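Local coordinates for protein Trypsin/factor XIIA inhibitor (Zea mays, PDB 1BEA) that potently inhibits mammalian trypsin and specifically inhibits activated Hageman factor (factor XIIa), as a monomeric member of the cereal trypsin/alpha-amylase inhibitor family, at residues A[5-8]-A[9-12]; A[86-89]-A[90-94]; A[96-100]-A[101-105]. All coordinates share one frame; numbering follows the deposited sequence.

Interaction 1. Residues A[5-8]-A[9-12]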
loop_
_atom_site.group_PDB
_atom_site.type_symbol
_atom_site.label_atom_id
_atom_site.label_comp_id
_atom_site.label_asym_id
_atom_site.label_seq_id
_atom_site.Cartn_x
_atom_site.Cartn_y
_atom_site.Cartn_z
ATOM N N SER A 5 7.410 5.507 -15.368
ATOM C CA SER A 5 5.978 5.931 -15.237
ATOM C C SER A 5 5.351 5.529 -13.888
ATOM O O SER A 5 4.359 6.121 -13.437
ATOM C CB SER A 5 5.150 5.335 -16.385
ATOM O OG SER A 5 4.124 4.460 -15.930
ATOM N N CYS A 6 5.931 4.521 -13.249
ATOM C CA CYS A 6 5.420 4.079 -11.969
ATOM C C CYS A 6 6.050 4.954 -10.910
ATOM O O CYS A 6 6.830 4.484 -10.085
ATOM C CB CYS A 6 5.808 2.634 -11.684
ATOM S SG CYS A 6 5.018 1.405 -12.748
ATOM N N VAL A 7 5.713 6.236 -10.948
ATOM C CA VAL A 7 6.226 7.208 -9.990
ATOM C C VAL A 7 5.040 8.047 -9.527
ATOM O O VAL A 7 4.134 8.370 -10.313
ATOM C CB VAL A 7 7.291 8.106 -10.634
ATOM C CG1 VAL A 7 8.352 7.230 -11.276
ATOM C CG2 VAL A 7 6.660 9.020 -11.685
ATOM N N PRO A 8 5.040 8.433 -8.247
ATOM C CA PRO A 8 3.928 9.226 -7.723
ATOM C C PRO A 8 3.743 10.469 -8.589
ATOM O O PRO A 8 4.710 11.119 -8.968
ATOM C CB PRO A 8 4.362 9.525 -6.298
ATOM C CG PRO A 8 5.374 8.447 -5.991
ATOM C CD PRO A 8 6.097 8.229 -7.245
ATOM N N GLY A 9 2.498 10.783 -8.909
ATOM C CA GLY A 9 2.238 11.904 -9.782
ATOM C C GLY A 9 1.930 11.305 -11.140
ATOM O O GLY A 9 0.829 11.474 -11.650
ATOM N N TRP A 10 2.893 10.567 -11.693
ATOM C CA TRP A 10 2.769 9.910 -12.993
ATOM C C TRP A 10 1.766 8.757 -13.023
ATOM O O TRP A 10 0.575 8.987 -13.046
ATOM C CB TRP A 10 4.132 9.399 -13.409
ATOM C CG TRP A 10 4.348 9.343 -14.874
ATOM C CD1 TRP A 10 5.501 9.669 -15.546
ATOM C CD2 TRP A 10 3.417 8.883 -15.868
ATOM N NE1 TRP A 10 5.344 9.438 -16.895
ATOM C CE2 TRP A 10 4.077 8.956 -17.121
ATOM C CE3 TRP A 10 2.096 8.419 -15.825
ATOM C CZ2 TRP A 10 3.452 8.577 -18.322
ATOM C CZ3 TRP A 10 1.476 8.042 -17.017
ATOM C CH2 TRP A 10 2.156 8.126 -18.250
ATOM N N ALA A 11 2.228 7.511 -13.027
ATOM C CA ALA A 11 1.282 6.391 -13.064
ATOM C C ALA A 11 0.674 6.027 -11.703
ATOM O O ALA A 11 -0.339 5.312 -11.624
ATOM C CB ALA A 11 1.952 5.159 -13.673
ATOM N N ILE A 12 1.307 6.495 -10.630
ATOM C CA ILE A 12 0.821 6.230 -9.279
ATOM C C ILE A 12 0.432 7.574 -8.711
ATOM O O ILE A 12 1.128 8.556 -8.924
ATOM C CB ILE A 12 1.951 5.592 -8.401
ATOM C CG1 ILE A 12 2.239 4.190 -8.928
ATOM C CG2 ILE A 12 1.570 5.611 -6.872
ATOM C CD1 ILE A 12 3.442 3.523 -8.278
#

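Interaction 2. Residues A[86-89]-A[90-94]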
loop_
_atom_site.group_PDB
_atom_site.type_symbol
_atom_site.label_atom_id
_atom_site.label_comp_id
_atom_site.label_asym_id
_atom_site.label_seq_id
_atom_site.Cartn_x
_atom_site.Cartn_y
_atom_site.Cartn_z
ATOM N N CYS A 86 3.053 -0.343 18.108
ATOM C CA CYS A 86 2.784 -0.980 16.814
ATOM C C CYS A 86 3.910 -0.601 15.867
ATOM O O CYS A 86 3.801 0.305 15.030
ATOM C CB CYS A 86 1.466 -0.510 16.249
ATOM S SG CYS A 86 1.101 -1.404 14.732
ATOM N N PRO A 87 5.032 -1.294 16.005
ATOM C CA PRO A 87 6.198 -1.026 15.164
ATOM C C PRO A 87 5.953 -1.173 13.670
ATOM O O PRO A 87 5.234 -2.072 13.204
ATOM C CB PRO A 87 7.253 -2.007 15.680
ATOM C CG PRO A 87 6.487 -3.059 16.384
ATOM C CD PRO A 87 5.260 -2.406 16.942
ATOM N N ARG A 88 6.605 -0.287 12.927
ATOM C CA ARG A 88 6.516 -0.253 11.475
ATOM C C ARG A 88 6.750 -1.613 10.834
ATOM O O ARG A 88 6.099 -1.951 9.854
ATOM C CB ARG A 88 7.491 0.794 10.960
ATOM C CG ARG A 88 8.433 0.332 9.950
ATOM C CD ARG A 88 9.102 1.507 9.321
ATOM N NE ARG A 88 10.014 1.018 8.302
ATOM C CZ ARG A 88 9.653 0.816 7.051
ATOM N NH1 ARG A 88 8.407 1.062 6.652
ATOM N NH2 ARG A 88 10.543 0.338 6.214
ATOM N N GLU A 89 7.633 -2.414 11.427
ATOM C CA GLU A 89 7.926 -3.754 10.918
ATOM C C GLU A 89 6.707 -4.673 10.956
ATOM O O GLU A 89 6.551 -5.594 10.131
ATOM C CB GLU A 89 9.072 -4.399 11.716
ATOM C CG GLU A 89 9.273 -3.833 13.115
ATOM C CD GLU A 89 10.163 -2.589 13.133
ATOM O OE1 GLU A 89 11.194 -2.553 12.420
ATOM O OE2 GLU A 89 9.834 -1.633 13.867
ATOM N N VAL A 90 5.848 -4.454 11.933
ATOM C CA VAL A 90 4.662 -5.279 12.016
ATOM C C VAL A 90 3.667 -4.964 10.910
ATOM O O VAL A 90 3.058 -5.863 10.349
ATOM C CB VAL A 90 3.942 -5.094 13.338
ATOM C CG1 VAL A 90 2.961 -6.236 13.528
ATOM C CG2 VAL A 90 4.954 -5.046 14.488
ATOM N N GLN A 91 3.492 -3.684 10.598
ATOM C CA GLN A 91 2.530 -3.303 9.571
ATOM C C GLN A 91 3.004 -3.673 8.158
ATOM O O GLN A 91 2.203 -4.046 7.310
ATOM C CB GLN A 91 2.264 -1.806 9.681
ATOM C CG GLN A 91 2.232 -1.282 11.091
ATOM C CD GLN A 91 2.292 0.218 11.088
ATOM O OE1 GLN A 91 1.668 0.851 10.254
ATOM N NE2 GLN A 91 3.060 0.802 12.005
ATOM N N ARG A 92 4.312 -3.573 7.932
ATOM C CA ARG A 92 4.963 -3.913 6.660
ATOM C C ARG A 92 4.656 -5.340 6.198
ATOM O O ARG A 92 4.270 -5.596 5.038
ATOM C CB ARG A 92 6.466 -3.831 6.822
ATOM C CG ARG A 92 7.097 -2.558 6.372
ATOM C CD ARG A 92 8.605 -2.720 6.360
ATOM N NE ARG A 92 9.186 -2.628 5.022
ATOM C CZ ARG A 92 9.522 -3.660 4.265
ATOM N NH1 ARG A 92 9.333 -4.890 4.682
ATOM N NH2 ARG A 92 10.100 -3.465 3.107
ATOM N N GLY A 93 4.881 -6.281 7.108
ATOM C CA GLY A 93 4.614 -7.667 6.793
ATOM C C GLY A 93 3.218 -7.831 6.235
ATOM O O GLY A 93 3.017 -8.436 5.197
ATOM N N PHE A 94 2.227 -7.260 6.898
ATOM C CA PHE A 94 0.884 -7.428 6.405
ATOM C C PHE A 94 0.590 -6.664 5.130
ATOM O O PHE A 94 -0.208 -7.119 4.309
ATOM C CB PHE A 94 -0.121 -7.010 7.456
ATOM C CG PHE A 94 -1.531 -7.016 6.951
ATOM C CD1 PHE A 94 -2.119 -8.218 6.537
ATOM C CD2 PHE A 94 -2.255 -5.824 6.823
ATOM C CE1 PHE A 94 -3.396 -8.229 5.999
ATOM C CE2 PHE A 94 -3.533 -5.824 6.288
ATOM C CZ PHE A 94 -4.104 -7.023 5.874
#

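Interaction 3. Residues A[96-100]-A[101-105]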
loop_
_atom_site.group_PDB
_atom_site.type_symbol
_atom_site.label_atom_id
_atom_site.label_comp_id
_atom_site.label_asym_id
_atom_site.label_seq_id
_atom_site.Cartn_x
_atom_site.Cartn_y
_atom_site.Cartn_z
ATOM N N ALA A 96 2.525 -6.165 2.645
ATOM C CA ALA A 96 3.071 -6.839 1.484
ATOM C C ALA A 96 2.131 -7.893 0.876
ATOM O O ALA A 96 2.307 -8.272 -0.278
ATOM C CB ALA A 96 4.410 -7.441 1.854
ATOM N N THR A 97 1.102 -8.321 1.620
ATOM C CA THR A 97 0.149 -9.353 1.155
ATOM C C THR A 97 -1.078 -8.816 0.470
ATOM O O THR A 97 -1.943 -9.563 0.025
ATOM C CB THR A 97 -0.386 -10.259 2.322
ATOM O OG1 THR A 97 -1.563 -9.674 2.887
ATOM C CG2 THR A 97 0.644 -10.405 3.411
ATOM N N LEU A 98 -1.163 -7.514 0.358
ATOM C CA LEU A 98 -2.375 -6.973 -0.207
ATOM C C LEU A 98 -2.744 -7.505 -1.586
ATOM O O LEU A 98 -3.915 -7.806 -1.804
ATOM C CB LEU A 98 -2.311 -5.442 -0.191
ATOM C CG LEU A 98 -2.966 -4.744 1.017
ATOM C CD1 LEU A 98 -3.389 -5.700 2.120
ATOM C CD2 LEU A 98 -1.986 -3.745 1.540
ATOM N N VAL A 99 -1.784 -7.633 -2.516
ATOM C CA VAL A 99 -2.129 -8.142 -3.865
ATOM C C VAL A 99 -2.604 -9.600 -3.906
ATOM O O VAL A 99 -3.320 -10.027 -4.828
ATOM C CB VAL A 99 -0.941 -8.057 -4.865
ATOM C CG1 VAL A 99 -0.481 -6.641 -4.988
ATOM C CG2 VAL A 99 0.203 -8.965 -4.419
ATOM N N THR A 100 -2.170 -10.354 -2.909
ATOM C CA THR A 100 -2.488 -11.756 -2.795
ATOM C C THR A 100 -3.940 -12.071 -2.934
ATOM O O THR A 100 -4.783 -11.251 -2.578
ATOM C CB THR A 100 -2.040 -12.231 -1.481
ATOM O OG1 THR A 100 -0.678 -11.871 -1.358
ATOM C CG2 THR A 100 -2.179 -13.733 -1.369
ATOM N N GLU A 101 -4.236 -13.273 -3.435
ATOM C CA GLU A 101 -5.622 -13.728 -3.605
ATOM C C GLU A 101 -6.293 -13.872 -2.244
ATOM O O GLU A 101 -7.524 -13.938 -2.146
ATOM C CB GLU A 101 -5.673 -15.047 -4.379
ATOM C CG GLU A 101 -4.662 -16.078 -3.943
ATOM C CD GLU A 101 -5.107 -17.509 -4.287
ATOM O OE1 GLU A 101 -6.310 -17.705 -4.606
ATOM O OE2 GLU A 101 -4.254 -18.438 -4.241
ATOM N N ALA A 102 -5.470 -13.919 -1.196
ATOM C CA ALA A 102 -5.974 -13.984 0.183
ATOM C C ALA A 102 -6.554 -12.599 0.430
ATOM O O ALA A 102 -7.598 -12.432 1.061
ATOM C CB ALA A 102 -4.834 -14.233 1.143
ATOM N N GLU A 103 -5.878 -11.594 -0.111
ATOM C CA GLU A 103 -6.351 -10.248 0.067
ATOM C C GLU A 103 -7.074 -9.698 -1.157
ATOM O O GLU A 103 -8.161 -10.126 -1.448
ATOM C CB GLU A 103 -5.180 -9.380 0.495
ATOM C CG GLU A 103 -4.558 -9.836 1.826
ATOM C CD GLU A 103 -5.507 -9.646 3.011
ATOM O OE1 GLU A 103 -6.397 -8.760 2.950
ATOM O OE2 GLU A 103 -5.363 -10.380 4.014
ATOM N N CYS A 104 -6.488 -8.766 -1.900
ATOM C CA CYS A 104 -7.213 -8.171 -3.033
ATOM C C CYS A 104 -7.247 -8.997 -4.295
ATOM O O CYS A 104 -8.072 -8.764 -5.171
ATOM C CB CYS A 104 -6.629 -6.787 -3.374
ATOM S SG CYS A 104 -6.878 -5.493 -2.110
ATOM N N ASN A 105 -6.342 -9.957 -4.391
ATOM C CA ASN A 105 -6.222 -10.815 -5.570
ATOM C C ASN A 105 -6.138 -10.038 -6.875
ATOM O O ASN A 105 -6.994 -10.162 -7.763
ATOM C CB ASN A 105 -7.363 -11.802 -5.670
ATOM C CG ASN A 105 -7.012 -12.946 -6.566
ATOM O OD1 ASN A 105 -7.865 -13.710 -6.969
ATOM N ND2 ASN A 105 -5.728 -13.073 -6.884
#

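Interaction 1. Residues A[5-8]-A[9-12]
Ser5 packs its CA and CB over one face of the Trp10 indole. Its CA stands 3.7 Å from the centroid of the five-membered ring and only 7° off the ring normal, a CH-pi contact over the face. On the same side, Ser5 CB sits 3.8 Å from Trp10 CE2. With CG anti to the backbone N (chi1 -151°), Trp10 swings its ring back beneath Ser5. Trp10 has two conformers, so this CH-pi contact holds for one of them and is less certain.

The backbone bonds are mostly weak. Val7 O takes two of them, from Trp10 N at 2.9 Å with a strongly bent N-H and from Ile12 N at 3.4 Å with a much straighter one. Ala11 N also donates to Ser5 O, but that oxygen is crowded in the model and the bond length is doubtful. The firmer closure is Gly9 N to Ile12 O at 2.6 Å. Pro8 CA adds a CA-H...O contact to Ile12 O at 3.1 Å. Gly9 has positive phi (102°), and a CB there would run into Pro8 O.

Apolar contact also joins Cys6 CB to Ile12 CD1 at 4.2 Å. Ile12 continues onto Thr58 and Ala59, and Pro8 onto Ile62, all on helix 56-65.

Cys6 centres an inverse gamma turn, and a single beta bridge pairs Pro8 with Ile12. Together they make a compact, irregular N-terminal loop, fastened by the Cys6–Cys55 disulfide in the disulfide-rich, helical fold of this inhibitor family.

Interaction 2. Residues A[86-89]-A[90-94]
Arg88 and Arg92, one helical turn apart, run side by side and point the same way, but their guanidinium planes stand 82° apart. They are therefore not stacked plane on plane. It is the methylene Arg92 CD that lies over one face of the Arg88 guanidinium, 3.8 Å from Arg88 CZ and displaced toward the rim. The Arg88 chain is extended from CG to NE, whereas Arg92 bends at chi3 (115°), turning its own guanidinium across its neighbour's. Arg88 NH2 and Arg92 NE come to 3.5 Å, two donors that both form salt bridges to Asp65 OD1. Arg88 NH1 is held by the carbonyls of Met64 and Leu80. In the backbone, Arg92 N donates to Arg88 O at 3.1 Å, the ordinary helical bond.

Gln91 comes off another side of the helix. Its CG is anti to the carbonyl carbon and its chain runs straight on, carrying the amide back toward Cys86. NE2 makes a weak bond to Cys86 O at 3.2 Å, while its stronger partner is Glu81 O. Gln91 CG also packs 3.8 Å from Cys86 SG, the sulfur joined to Cys29. Pro87 occupies the N-cap, and Val90 N donates to Pro87 O at 2.8 Å.

With an alanine in place of Arg88, Asp65 OD1 is likely to keep only Arg92 of the pair, Met64 O and Leu80 O to lose a donor, and Arg92 CD to be uncovered.

Two cationic groups so close are likely tolerable because they share one carboxylate oxygen: the anion probably offsets the charge of both, and it joins the start of helix 88-95 to the end of helix 56-65.

Interaction 3. Residues A[96-100]-A[101-105]
Thr97 and Glu103 meet obliquely, the hydroxyl of one against the aliphatic part of the other: Thr97 OG1 is 3.2 Å from Glu103 CG. The threonine places OG1 between its backbone N and carbonyl carbon (chi1 89°), and the same hydroxyl is hydrogen-bonded to Phe94 O at the end of the preceding helix. Glu103 sends CG to the side beside its own N, and the chain bends at chi2 (-67°), which brings OE1 to the hydroxyl of Tyr23, its hydrogen-bond partner; Lys41 lies farther off as a long, weak ion pair. Leu98 CD1 touches the glutamate's CG at 4.3 Å.

At Thr100 the two branches do different work. OG1 lies beside the backbone N and makes a weak bond back to Thr97 O at 3.0 Å, adding to the type I turn from Thr97 to Thr100. CG2, anti to that N, reaches forward to Ala102 CB at 3.7 Å.

Backbone bonds close the loop. Cys104 N donates to Leu98 O at 2.7 Å. Thr100 O accepts from Asn105 N at 2.7 Å, and takes a weaker, more bent bond from Glu103 N.

Chemically, the carbonyls of Thr97, Leu98 and Thr100 all accept bonds, and the Glu103 carboxylate is hydrogen-bonded to Tyr23. The loop is probably held largely by its own backbone bonds, with the Cys104–Cys45 disulfide tying it to helix 37-49.

From the N terminus the three contacts come in series; none nests in or crosses another, and each is local, the second opening a helix rather than closing a loop. Interaction 1 closes a small loop ahead of helix 18-29, with its disulfide reaching the chain just before helix 56-65. Later, interaction 2 starts helix 88-95 and ties it to helix 18-29 by disulfide and to Asp65 by charge. Its centre lies about 25 Å from that of interaction 1, on the opposite side of the molecule's middle. Interaction 3 closes the next loop and joins helix 37-49. Interactions 2 and 3 touch, Phe94 CE1 lying 3.5 Å from Glu103 OE2, and Tyr23 of helix 18-29 meets both residues.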